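Local coordinates for nitrate transport protein (Parabacteroides distasonis, PDB 3HN0), which probably serves as the substrate-binding component of an ABC transporter, possibly for nitrate or a related small solute, at residues L99-R113 and Y123-I135. Sequence-based numbering, arbitrary orientation.
Sequences LYVFGNGTTPDILTR and YPLNYAFNTAGEI
The hydroxyl of Tyr-127 donates to Asp-109 OD1 at 2.6 Å, meeting the carboxylate on its syn side. Asp-109 CG stands anti to the backbone N (chi1 -178°), which carries the carboxylate out to that hydroxyl. From the opposite face of the carboxylate, Arg-113 NE reaches the same oxygen, while Gly-105 N binds Asp-109 OD2 in a nearly straight bond (177°), so the acid ties the turn 103-106 to helix 107-119 and to Tyr-127. Asn-104 ND2 sits 3.1 Å above the centre of the Tyr-127 ring, the amide steeply inclined to it. Asn-126 lies flat over Tyr-100, amide and ring 18° apart, with CB 3.8 Å from the ring centroid; its OD1 turns back to Ala-128 N, an Asx turn that fixes the amide. Phe-102 takes Ala-132 CB over one face and Ile-135 CD1 at its edge. Parallel strand bonds run from Leu-99 N to Pro-124 O (2.8 Å), Asn-126 N to Leu-99 O and Val-101 N to Asn-126 O; beyond them Gly-103 N reaches Asn-130 O (2.8 Å). A capping box of Thr-131 and Glu-134 opens helix 132-141. Strand 99-100, helix 107-119 and strand 125-126 form a beta-alpha-beta unit, the strands paired side by side; the Tyr-100 backbone also bonds to Arg-146 and Val-148 of strand 146-149, and helix 251-264 packs against Ile-110.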
loop_
_atom_site.group_PDB
_atom_site.type_symbol
_atom_site.label_atom_id
_atom_site.label_comp_id
_atom_site.label_asym_id
_atom_site.label_seq_id
_atom_site.Cartn_x
_atom_site.Cartn_y
_atom_site.Cartn_z
ATOM N N LEU A 99 -14.823 10.840 -18.688
ATOM C CA LEU A 99 -14.659 10.542 -17.290
ATOM C C LEU A 99 -14.953 11.788 -16.496
ATOM O O LEU A 99 -14.262 12.804 -16.620
ATOM C CB LEU A 99 -13.236 10.034 -16.994
ATOM C CG LEU A 99 -12.806 9.836 -15.542
ATOM C CD1 LEU A 99 -13.746 8.912 -14.864
ATOM C CD2 LEU A 99 -11.347 9.293 -15.526
ATOM N N TYR A 100 -15.997 11.728 -15.688
ATOM C CA TYR A 100 -16.407 12.882 -14.926
ATOM C C TYR A 100 -15.686 12.906 -13.605
ATOM O O TYR A 100 -15.705 11.913 -12.866
ATOM C CB TYR A 100 -17.909 12.884 -14.696
ATOM C CG TYR A 100 -18.692 13.300 -15.903
ATOM C CD1 TYR A 100 -18.874 12.436 -16.961
ATOM C CD2 TYR A 100 -19.241 14.585 -15.996
ATOM C CE1 TYR A 100 -19.607 12.842 -18.120
ATOM C CE2 TYR A 100 -19.976 14.975 -17.094
ATOM C CZ TYR A 100 -20.151 14.105 -18.147
ATOM O OH TYR A 100 -20.872 14.511 -19.256
ATOM N N VAL A 101 -15.112 14.075 -13.298
ATOM C CA VAL A 101 -14.273 14.282 -12.136
ATOM C C VAL A 101 -14.774 15.494 -11.348
ATOM O O VAL A 101 -15.001 16.564 -11.913
ATOM C CB VAL A 101 -12.787 14.532 -12.609
ATOM C CG1 VAL A 101 -11.891 14.769 -11.433
ATOM C CG2 VAL A 101 -12.292 13.362 -13.472
ATOM N N PHE A 102 -14.967 15.313 -10.053
ATOM C CA PHE A 102 -15.343 16.399 -9.182
ATOM C C PHE A 102 -14.050 17.069 -8.612
ATOM O O PHE A 102 -12.949 16.564 -8.773
ATOM C CB PHE A 102 -16.269 15.896 -8.073
ATOM C CG PHE A 102 -15.606 14.939 -7.114
ATOM C CD1 PHE A 102 -15.540 13.559 -7.402
ATOM C CD2 PHE A 102 -15.052 15.394 -5.926
ATOM C CE1 PHE A 102 -14.909 12.678 -6.528
ATOM C CE2 PHE A 102 -14.446 14.503 -5.036
ATOM C CZ PHE A 102 -14.350 13.145 -5.355
ATOM N N GLY A 103 -14.205 18.227 -7.989
ATOM C CA GLY A 103 -13.075 18.920 -7.371
ATOM C C GLY A 103 -11.934 19.295 -8.296
ATOM O O GLY A 103 -10.754 19.155 -7.944
ATOM N N ASN A 104 -12.275 19.816 -9.475
ATOM C CA ASN A 104 -11.286 20.324 -10.396
ATOM C C ASN A 104 -10.198 21.115 -9.669
ATOM O O ASN A 104 -10.524 21.965 -8.866
ATOM C CB ASN A 104 -11.923 21.232 -11.458
ATOM C CG ASN A 104 -10.884 21.837 -12.381
ATOM O OD1 ASN A 104 -10.428 22.967 -12.171
ATOM N ND2 ASN A 104 -10.457 21.071 -13.363
ATOM N N GLY A 105 -8.934 20.808 -9.965
ATOM C CA GLY A 105 -7.781 21.451 -9.366
ATOM C C GLY A 105 -7.336 20.998 -7.987
ATOM O O GLY A 105 -6.362 21.551 -7.446
ATOM N N THR A 106 -8.043 20.020 -7.415
ATOM C CA THR A 106 -7.778 19.554 -6.050
ATOM C C THR A 106 -7.436 18.069 -6.086
ATOM O O THR A 106 -7.305 17.494 -7.165
ATOM C CB THR A 106 -8.960 19.817 -5.094
ATOM O OG1 THR A 106 -10.057 18.938 -5.409
ATOM C CG2 THR A 106 -9.427 21.287 -5.160
ATOM N N THR A 107 -7.269 17.463 -4.908
ATOM C CA THR A 107 -6.799 16.074 -4.807
ATOM C C THR A 107 -7.469 15.079 -5.798
ATOM O O THR A 107 -6.786 14.413 -6.547
ATOM C CB THR A 107 -6.860 15.591 -3.368
ATOM O OG1 THR A 107 -6.115 16.513 -2.545
ATOM C CG2 THR A 107 -6.228 14.218 -3.250
ATOM N N PRO A 108 -8.808 14.937 -5.763
ATOM C CA PRO A 108 -9.409 13.921 -6.647
ATOM C C PRO A 108 -9.078 14.079 -8.120
ATOM O O PRO A 108 -8.841 13.104 -8.834
ATOM C CB PRO A 108 -10.921 14.073 -6.415
ATOM C CG PRO A 108 -11.112 15.397 -5.761
ATOM C CD PRO A 108 -9.824 15.623 -4.947
ATOM N N ASP A 109 -9.036 15.308 -8.607
ATOM C CA ASP A 109 -8.664 15.594 -9.982
ATOM C C ASP A 109 -7.202 15.189 -10.308
ATOM O O ASP A 109 -6.914 14.429 -11.243
ATOM C CB ASP A 109 -8.846 17.109 -10.197
ATOM C CG ASP A 109 -8.544 17.555 -11.599
ATOM O OD1 ASP A 109 -8.482 16.688 -12.496
ATOM O OD2 ASP A 109 -8.392 18.791 -11.800
ATOM N N ILE A 110 -6.277 15.669 -9.490
ATOM C CA ILE A 110 -4.857 15.370 -9.677
ATOM C C ILE A 110 -4.561 13.868 -9.649
ATOM O O ILE A 110 -3.856 13.352 -10.520
ATOM C CB ILE A 110 -3.971 16.128 -8.687
ATOM C CG1 ILE A 110 -4.064 17.634 -8.932
ATOM C CG2 ILE A 110 -2.490 15.632 -8.831
ATOM C CD1 ILE A 110 -3.839 18.518 -7.692
ATOM N N LEU A 111 -5.144 13.164 -8.681
ATOM C CA LEU A 111 -4.950 11.725 -8.567
ATOM C C LEU A 111 -5.553 10.949 -9.732
ATOM O O LEU A 111 -5.031 9.888 -10.123
ATOM C CB LEU A 111 -5.458 11.191 -7.218
ATOM C CG LEU A 111 -4.595 11.675 -6.010
ATOM C CD1 LEU A 111 -5.018 10.960 -4.721
ATOM C CD2 LEU A 111 -3.098 11.514 -6.252
ATOM N N THR A 112 -6.650 11.438 -10.275
ATOM C CA THR A 112 -7.252 10.798 -11.433
ATOM C C THR A 112 -6.305 10.997 -12.615
ATOM O O THR A 112 -6.014 10.057 -13.332
ATOM C CB THR A 112 -8.656 11.397 -11.728
ATOM O OG1 THR A 112 -9.503 11.140 -10.586
ATOM C CG2 THR A 112 -9.286 10.764 -12.954
ATOM N N ARG A 113 -5.794 12.209 -12.777
ATOM C CA ARG A 113 -4.849 12.454 -13.871
ATOM C C ARG A 113 -3.600 11.585 -13.714
ATOM O O ARG A 113 -3.107 11.015 -14.676
ATOM C CB ARG A 113 -4.504 13.941 -13.948
ATOM C CG ARG A 113 -5.641 14.774 -14.557
ATOM C CD ARG A 113 -5.164 16.184 -14.835
ATOM N NE ARG A 113 -5.484 17.094 -13.748
ATOM C CZ ARG A 113 -4.750 18.137 -13.375
ATOM N NH1 ARG A 113 -3.582 18.398 -13.955
ATOM N NH2 ARG A 113 -5.185 18.914 -12.386
ATOM N N TYR A 123 -8.698 8.962 -21.088
ATOM C CA TYR A 123 -10.104 9.276 -21.163
ATOM C C TYR A 123 -10.285 10.787 -21.075
ATOM O O TYR A 123 -9.614 11.438 -20.263
ATOM C CB TYR A 123 -10.880 8.634 -20.012
ATOM C CG TYR A 123 -10.719 7.145 -19.882
ATOM C CD1 TYR A 123 -10.679 6.317 -21.002
ATOM C CD2 TYR A 123 -10.630 6.561 -18.636
ATOM C CE1 TYR A 123 -10.539 4.942 -20.865
ATOM C CE2 TYR A 123 -10.504 5.207 -18.477
ATOM C CZ TYR A 123 -10.451 4.395 -19.596
ATOM O OH TYR A 123 -10.308 3.048 -19.433
ATOM N N PRO A 124 -11.216 11.334 -21.869
ATOM C CA PRO A 124 -11.482 12.771 -21.783
ATOM C C PRO A 124 -12.065 13.115 -20.419
ATOM O O PRO A 124 -13.011 12.466 -19.984
ATOM C CB PRO A 124 -12.528 13.010 -22.874
ATOM C CG PRO A 124 -12.734 11.675 -23.574
ATOM C CD PRO A 124 -12.238 10.628 -22.660
ATOM N N LEU A 125 -11.492 14.109 -19.750
ATOM C CA LEU A 125 -11.970 14.525 -18.427
ATOM C C LEU A 125 -13.084 15.557 -18.559
ATOM O O LEU A 125 -12.994 16.467 -19.353
ATOM C CB LEU A 125 -10.819 15.046 -17.582
ATOM C CG LEU A 125 -9.723 13.999 -17.355
ATOM C CD1 LEU A 125 -8.511 14.619 -16.639
ATOM C CD2 LEU A 125 -10.273 12.805 -16.570
ATOM N N ASN A 126 -14.162 15.384 -17.818
ATOM C CA ASN A 126 -15.233 16.338 -17.831
ATOM C C ASN A 126 -15.479 16.866 -16.435
ATOM O O ASN A 126 -15.756 16.108 -15.512
ATOM C CB ASN A 126 -16.478 15.687 -18.404
ATOM C CG ASN A 126 -17.579 16.690 -18.712
ATOM O OD1 ASN A 126 -17.854 17.620 -17.927
ATOM N ND2 ASN A 126 -18.231 16.494 -19.854
ATOM N N TYR A 127 -15.379 18.190 -16.305
ATOM C CA TYR A 127 -15.454 18.876 -15.032
ATOM C C TYR A 127 -16.791 19.618 -14.890
ATOM O O TYR A 127 -16.934 20.515 -14.057
ATOM C CB TYR A 127 -14.277 19.851 -14.909
ATOM C CG TYR A 127 -12.911 19.206 -14.893
ATOM C CD1 TYR A 127 -12.504 18.415 -13.813
ATOM C CD2 TYR A 127 -12.019 19.371 -15.962
ATOM C CE1 TYR A 127 -11.226 17.803 -13.799
ATOM C CE2 TYR A 127 -10.768 18.794 -15.952
ATOM C CZ TYR A 127 -10.371 18.001 -14.866
ATOM O OH TYR A 127 -9.104 17.482 -14.890
ATOM N N ALA A 128 -17.783 19.172 -15.638
ATOM C CA ALA A 128 -19.135 19.738 -15.585
ATOM C C ALA A 128 -19.724 19.715 -14.174
ATOM O O ALA A 128 -20.483 20.604 -13.819
ATOM C CB ALA A 128 -20.059 19.016 -16.585
ATOM N N PHE A 129 -19.376 18.713 -13.369
ATOM C CA PHE A 129 -19.926 18.575 -12.033
ATOM C C PHE A 129 -18.806 18.736 -11.007
ATOM O O PHE A 129 -17.883 17.930 -10.977
ATOM C CB PHE A 129 -20.578 17.189 -11.895
ATOM C CG PHE A 129 -21.753 16.966 -12.851
ATOM C CD1 PHE A 129 -22.858 17.807 -12.815
ATOM C CD2 PHE A 129 -21.750 15.916 -13.759
ATOM C CE1 PHE A 129 -23.933 17.614 -13.688
ATOM C CE2 PHE A 129 -22.811 15.717 -14.631
ATOM C CZ PHE A 129 -23.906 16.562 -14.592
ATOM N N ASN A 130 -18.888 19.739 -10.140
ATOM C CA ASN A 130 -17.761 20.005 -9.225
ATOM C C ASN A 130 -17.812 19.195 -7.944
ATOM O O ASN A 130 -16.799 19.111 -7.230
ATOM C CB ASN A 130 -17.620 21.498 -8.898
ATOM C CG ASN A 130 -16.274 21.825 -8.252
ATOM O OD1 ASN A 130 -16.221 22.326 -7.139
ATOM N ND2 ASN A 130 -15.199 21.495 -8.928
ATOM N N THR A 131 -18.962 18.581 -7.655
ATOM C CA THR A 131 -19.129 17.774 -6.455
ATOM C C THR A 131 -19.475 16.311 -6.761
ATOM O O THR A 131 -20.077 15.967 -7.825
ATOM C CB THR A 131 -20.214 18.305 -5.489
ATOM O OG1 THR A 131 -21.523 18.066 -6.022
ATOM C CG2 THR A 131 -20.043 19.804 -5.179
ATOM N N ALA A 132 -19.140 15.476 -5.788
ATOM C CA ALA A 132 -19.417 14.051 -5.860
ATOM C C ALA A 132 -20.914 13.817 -5.911
ATOM O O ALA A 132 -21.349 12.955 -6.641
ATOM C CB ALA A 132 -18.752 13.280 -4.673
ATOM N N GLY A 133 -21.702 14.594 -5.157
ATOM C CA GLY A 133 -23.164 14.455 -5.161
ATOM C C GLY A 133 -23.745 14.730 -6.536
ATOM O O GLY A 133 -24.666 14.051 -6.979
ATOM N N GLU A 134 -23.174 15.721 -7.227
ATOM C CA GLU A 134 -23.620 16.083 -8.557
ATOM C C GLU A 134 -23.281 15.019 -9.592
ATOM O O GLU A 134 -24.108 14.729 -10.468
ATOM C CB GLU A 134 -23.028 17.399 -9.004
ATOM C CG GLU A 134 -23.764 18.602 -8.307
ATOM C CD GLU A 134 -22.989 19.914 -8.416
ATOM O OE1 GLU A 134 -21.774 19.891 -8.656
ATOM O OE2 GLU A 134 -23.607 20.985 -8.230
ATOM N N ILE A 135 -22.078 14.476 -9.483
ATOM C CA ILE A 135 -21.640 13.340 -10.304
ATOM C C ILE A 135 -22.565 12.143 -10.102
ATOM O O ILE A 135 -22.945 11.497 -11.076
ATOM C CB ILE A 135 -20.187 12.935 -10.041
ATOM C CG1 ILE A 135 -19.251 14.003 -10.642
ATOM C CG2 ILE A 135 -19.872 11.534 -10.694
ATOM C CD1 ILE A 135 -17.811 13.726 -10.503
HETATM O O HOH W 1 -14.644 19.185 -11.168
HETATM O O HOH W 2 -12.766 22.532 -7.817
#